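Local coordinates for protein paenibacillus xanthan lyase (Paenibacillus, PDB 6F2P) that catalyses the eliminative cleavage of the terminal mannosyl-glucuronosyl linkage in the side chains of xanthan, as a family 8 polysaccharide lyase, at residues Arg2-Glu5 against Phe6-Leu9; Thr148-Ser151 against Asn152-Ala156. All blocks are in the same frame, centred on the assembly; numbering follows the deposited sequence.

In the fold
Starting at the N terminus, contact 1 (2-5 with 6-9) covers the N-terminal loop residues and the first turn and a half of helix 4-18. Contact 2 (148-151 with 152-156) comes much later, inside helix 147-160. Each is local to one helix and closes no loop. The two lie in series and neither nest nor cross. Their centres are 18 Å apart and their nearest atoms about 9 Å apart, without touching. The short link between helices 168-184 and 188-197 serves both: K186 meets contact 1 and N185 meets contact 2. Contact 1 also leans on the loop at 247-249, while contact 2 packs on helices 95-111, 123-141 and 168-184 of the alpha-helical region.

Contact 1: residues Arg2-Glu5 against Phe6-Leu9; sequences RADE and FDTL
The contact between R2-E5 and F6-L9 is the local start of helix 4-18, at the N terminus of the chain. A3 holds the N-cap position, and A3 O accepts a bond from D7 N at 2.7 Å, in the carbonyl plane. K186 NZ also bonds to A3 O and, with R10, forms salt bridges with D7 OD1. D7 CG lies beside its own backbone N (chi1 -64°), which turns the carboxylate back over the A3 carbonyl. D4 comes close with like charge, D4 OD1 to D7 OD2 at 3.7 Å, with the two carboxylate planes nearly perpendicular. The basic partners of D7 probably offset this.

D4 O is gripped twice by T8. T8 N and T8 OG1 each stand 2.9 Å from D4 O and arrive from opposite faces of its carbonyl plane. L9 N bonds to E5 O at 3.1 Å, and L9 CG rests against that oxygen.

The F6 ring turns an edge to the backbone of R2, with F6 CE2 3.7 Å from R2 CA, though R2 is poorly ordered. The F6 ring also meets W249, the planes about 20° apart, while E5 runs out extended to S248, where E5 OE2 bonds to OG. Acidic residues in the first turn of a helix, here D4, E5 and D7, are common at helix N termini, where the partial positive charge would probably favour them.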
loop_
_atom_site.group_PDB
_atom_site.type_symbol
_atom_site.label_atom_id
_atom_site.label_comp_id
_atom_site.label_asym_id
_atom_site.label_seq_id
_atom_site.Cartn_x
_atom_site.Cartn_y
_atom_site.Cartn_z
ATOM N N ARG A 2 -30.016 17.287 35.393
ATOM C CA ARG A 2 -29.686 16.974 36.811
ATOM C C ARG A 2 -30.368 15.712 37.371
ATOM O O ARG A 2 -29.933 15.145 38.381
ATOM C CB ARG A 2 -29.873 18.170 37.763
ATOM C CG ARG A 2 -29.190 17.982 39.132
ATOM C CD ARG A 2 -27.712 17.605 38.968
ATOM N NE ARG A 2 -26.992 17.543 40.242
ATOM C CZ ARG A 2 -26.315 16.480 40.677
ATOM N NH1 ARG A 2 -26.258 15.375 39.945
ATOM N NH2 ARG A 2 -25.691 16.521 41.850
ATOM N N ALA A 3 -31.435 15.287 36.708
ATOM C CA ALA A 3 -32.070 14.018 37.002
ATOM C C ALA A 3 -32.551 13.445 35.689
ATOM O O ALA A 3 -32.059 12.409 35.245
ATOM C CB ALA A 3 -33.233 14.195 37.985
ATOM N N ASP A 4 -33.477 14.147 35.044
ATOM C CA ASP A 4 -34.229 13.536 33.958
ATOM C C ASP A 4 -33.471 13.312 32.652
ATOM O O ASP A 4 -33.787 12.372 31.930
ATOM C CB ASP A 4 -35.581 14.226 33.745
ATOM C CG ASP A 4 -36.655 13.683 34.675
ATOM O OD1 ASP A 4 -37.281 12.654 34.330
ATOM O OD2 ASP A 4 -36.861 14.270 35.759
ATOM N N GLU A 5 -32.466 14.127 32.343
ATOM C CA GLU A 5 -31.706 13.842 31.128
ATOM C C GLU A 5 -30.852 12.603 31.345
ATOM O O GLU A 5 -30.715 11.752 30.461
ATOM C CB GLU A 5 -30.846 15.016 30.666
ATOM C CG GLU A 5 -30.189 14.738 29.313
ATOM C CD GLU A 5 -29.540 15.956 28.682
ATOM O OE1 GLU A 5 -29.663 17.072 29.235
ATOM O OE2 GLU A 5 -28.902 15.788 27.617
ATOM N N PHE A 6 -30.288 12.506 32.540
ATOM C CA PHE A 6 -29.595 11.299 32.954
ATOM C C PHE A 6 -30.540 10.102 32.981
ATOM O O PHE A 6 -30.201 9.037 32.474
ATOM C CB PHE A 6 -28.980 11.513 34.322
ATOM C CG PHE A 6 -27.971 12.620 34.358
ATOM C CD1 PHE A 6 -26.793 12.523 33.640
ATOM C CD2 PHE A 6 -28.191 13.752 35.118
ATOM C CE1 PHE A 6 -25.854 13.536 33.683
ATOM C CE2 PHE A 6 -27.256 14.768 35.164
ATOM C CZ PHE A 6 -26.085 14.660 34.447
ATOM N N ASP A 7 -31.728 10.285 33.555
ATOM C CA ASP A 7 -32.728 9.223 33.594
ATOM C C ASP A 7 -33.031 8.714 32.195
ATOM O O ASP A 7 -33.195 7.515 31.986
ATOM C CB ASP A 7 -34.031 9.692 34.265
ATOM C CG ASP A 7 -33.844 10.045 35.736
ATOM O OD1 ASP A 7 -33.054 9.363 36.430
ATOM O OD2 ASP A 7 -34.479 11.021 36.197
ATOM N N THR A 8 -33.086 9.629 31.235
ATOM C CA THR A 8 -33.435 9.276 29.866
ATOM C C THR A 8 -32.344 8.440 29.219
ATOM O O THR A 8 -32.623 7.430 28.561
ATOM C CB THR A 8 -33.680 10.527 29.017
ATOM O OG1 THR A 8 -34.819 11.223 29.524
ATOM C CG2 THR A 8 -33.962 10.137 27.592
ATOM N N LEU A 9 -31.100 8.871 29.416
ATOM C CA LEU A 9 -29.947 8.163 28.882
ATOM C C LEU A 9 -29.833 6.792 29.534
ATOM O O LEU A 9 -29.695 5.785 28.839
ATOM C CB LEU A 9 -28.662 8.963 29.100
ATOM C CG LEU A 9 -28.531 10.256 28.299
ATOM C CD1 LEU A 9 -27.202 10.939 28.598
ATOM C CD2 LEU A 9 -28.669 9.963 26.817
#

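Contact 2: residues Thr148-Ser151 against Asn152-Ala156; sequences TQIS and NYMAA
Q149 and Y153 make the main side-chain contact here, one turn apart on helix 147-160. The two side chains run alongside each other in the same direction, with amide and ring planes 34° apart. The phenol oxygen OH of Y153 sits 3.6 Å from Q149 CB, so the aliphatic part of the glutamine runs along the far end of the ring. Y153 CG is placed beside its own backbone N (chi1 -49°). This folds the ring back along the helix, and Q149 O comes to lie over the centre of one face. Q149 O also accepts a hydrogen bond from Y153 N at 3.0 Å, nearly straight at 174°.

Three more bonds continue the turn: N152 N to T148 O, M154 N to I150 O and A155 N to S151 O. N152 lies alongside T148, N152 ND2 4.0 Å from T148 CG2. On another side of the helix, I150 CG2 meets M154 CG at 4.3 Å, an apolar pair.

Further out, D106 of helix 95-111 fixes both polar ends, its OD1 bonding to Y153 OH and its OD2 to Q149 NE2, while Q149 OE1 takes the N-H of T146. A phenylalanine here lacks the hydroxyl that bonds D106 OD1, which would probably leave that carboxylate oxygen without this mate and the ring less firmly tied to helix 95-111. The Y153 side chain also packs on L105 of helix 95-111 and V138 of helix 123-141, and M154, with its chain kinked beyond CG, reaches N135 and V138 of helix 123-141 and S181 and L184 of helix 168-184. A helix packed on its neighbours through Y153 and M154 is consistent with the alpha/alpha-toroid domain of family 8 polysaccharide lyases.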
loop_
_atom_site.group_PDB
_atom_site.type_symbol
_atom_site.label_atom_id
_atom_site.label_comp_id
_atom_site.label_asym_id
_atom_site.label_seq_id
_atom_site.Cartn_x
_atom_site.Cartn_y
_atom_site.Cartn_z
ATOM N N THR A 148 -27.177 5.514 48.505
ATOM C CA THR A 148 -25.924 5.259 49.190
ATOM C C THR A 148 -25.184 4.119 48.494
ATOM O O THR A 148 -23.963 4.161 48.330
ATOM C CB THR A 148 -26.170 4.964 50.677
ATOM O OG1 THR A 148 -26.884 6.064 51.253
ATOM C CG2 THR A 148 -24.863 4.778 51.423
ATOM N N GLN A 149 -25.937 3.112 48.062
ATOM C CA GLN A 149 -25.356 2.012 47.300
ATOM C C GLN A 149 -24.789 2.496 45.960
ATOM O O GLN A 149 -23.654 2.172 45.594
ATOM C CB GLN A 149 -26.394 0.908 47.084
ATOM C CG GLN A 149 -26.727 0.133 48.347
ATOM C CD GLN A 149 -27.913 -0.793 48.169
ATOM O OE1 GLN A 149 -28.901 -0.444 47.514
ATOM N NE2 GLN A 149 -27.818 -1.988 48.744
ATOM N N ILE A 150 -25.580 3.278 45.235
ATOM C CA ILE A 150 -25.151 3.805 43.947
ATOM C C ILE A 150 -23.913 4.693 44.098
ATOM O O ILE A 150 -22.965 4.608 43.308
ATOM C CB ILE A 150 -26.287 4.574 43.263
ATOM C CG1 ILE A 150 -27.389 3.596 42.851
ATOM C CG2 ILE A 150 -25.768 5.328 42.048
ATOM C CD1 ILE A 150 -28.678 4.263 42.419
ATOM N N SER A 151 -23.922 5.524 45.132
ATOM C CA SER A 151 -22.776 6.356 45.460
ATOM C C SER A 151 -21.507 5.536 45.696
ATOM O O SER A 151 -20.449 5.849 45.153
ATOM C CB SER A 151 -23.073 7.189 46.700
ATOM O OG SER A 151 -21.888 7.378 47.449
ATOM N N ASN A 152 -21.619 4.494 46.517
ATOM C CA ASN A 152 -20.484 3.626 46.829
ATOM C C ASN A 152 -19.905 2.961 45.589
ATOM O O ASN A 152 -18.694 3.020 45.357
ATOM C CB ASN A 152 -20.874 2.542 47.843
ATOM C CG ASN A 152 -21.033 3.082 49.258
ATOM O OD1 ASN A 152 -20.356 4.024 49.664
ATOM N ND2 ASN A 152 -21.929 2.474 50.015
ATOM N N TYR A 153 -20.770 2.324 44.803
ATOM C CA TYR A 153 -20.321 1.614 43.614
ATOM C C TYR A 153 -19.645 2.584 42.636
ATOM O O TYR A 153 -18.617 2.252 42.040
ATOM C CB TYR A 153 -21.480 0.894 42.923
ATOM C CG TYR A 153 -22.357 0.055 43.830
ATOM C CD1 TYR A 153 -21.877 -0.457 45.035
ATOM C CD2 TYR A 153 -23.672 -0.239 43.473
ATOM C CE1 TYR A 153 -22.688 -1.227 45.865
ATOM C CE2 TYR A 153 -24.486 -1.012 44.292
ATOM C CZ TYR A 153 -23.987 -1.499 45.486
ATOM O OH TYR A 153 -24.786 -2.259 46.306
ATOM N N MET A 154 -20.211 3.784 42.480
ATOM C CA MET A 154 -19.634 4.771 41.564
ATOM C C MET A 154 -18.323 5.326 42.104
ATOM O O MET A 154 -17.383 5.557 41.347
ATOM C CB MET A 154 -20.611 5.909 41.267
ATOM C CG MET A 154 -21.815 5.500 40.422
ATOM S SD MET A 154 -21.400 4.783 38.812
ATOM C CE MET A 154 -21.736 3.043 39.094
ATOM N N ALA A 155 -18.255 5.514 43.416
ATOM C CA ALA A 155 -17.039 6.016 44.045
ATOM C C ALA A 155 -15.873 5.078 43.782
ATOM O O ALA A 155 -14.725 5.510 43.653
ATOM C CB ALA A 155 -17.244 6.202 45.537
ATOM N N ALA A 156 -16.174 3.789 43.695
ATOM C CA ALA A 156 -15.150 2.804 43.409
ATOM C C ALA A 156 -14.647 2.964 41.977
ATOM O O ALA A 156 -13.442 2.942 41.727
ATOM C CB ALA A 156 -15.685 1.415 43.632
#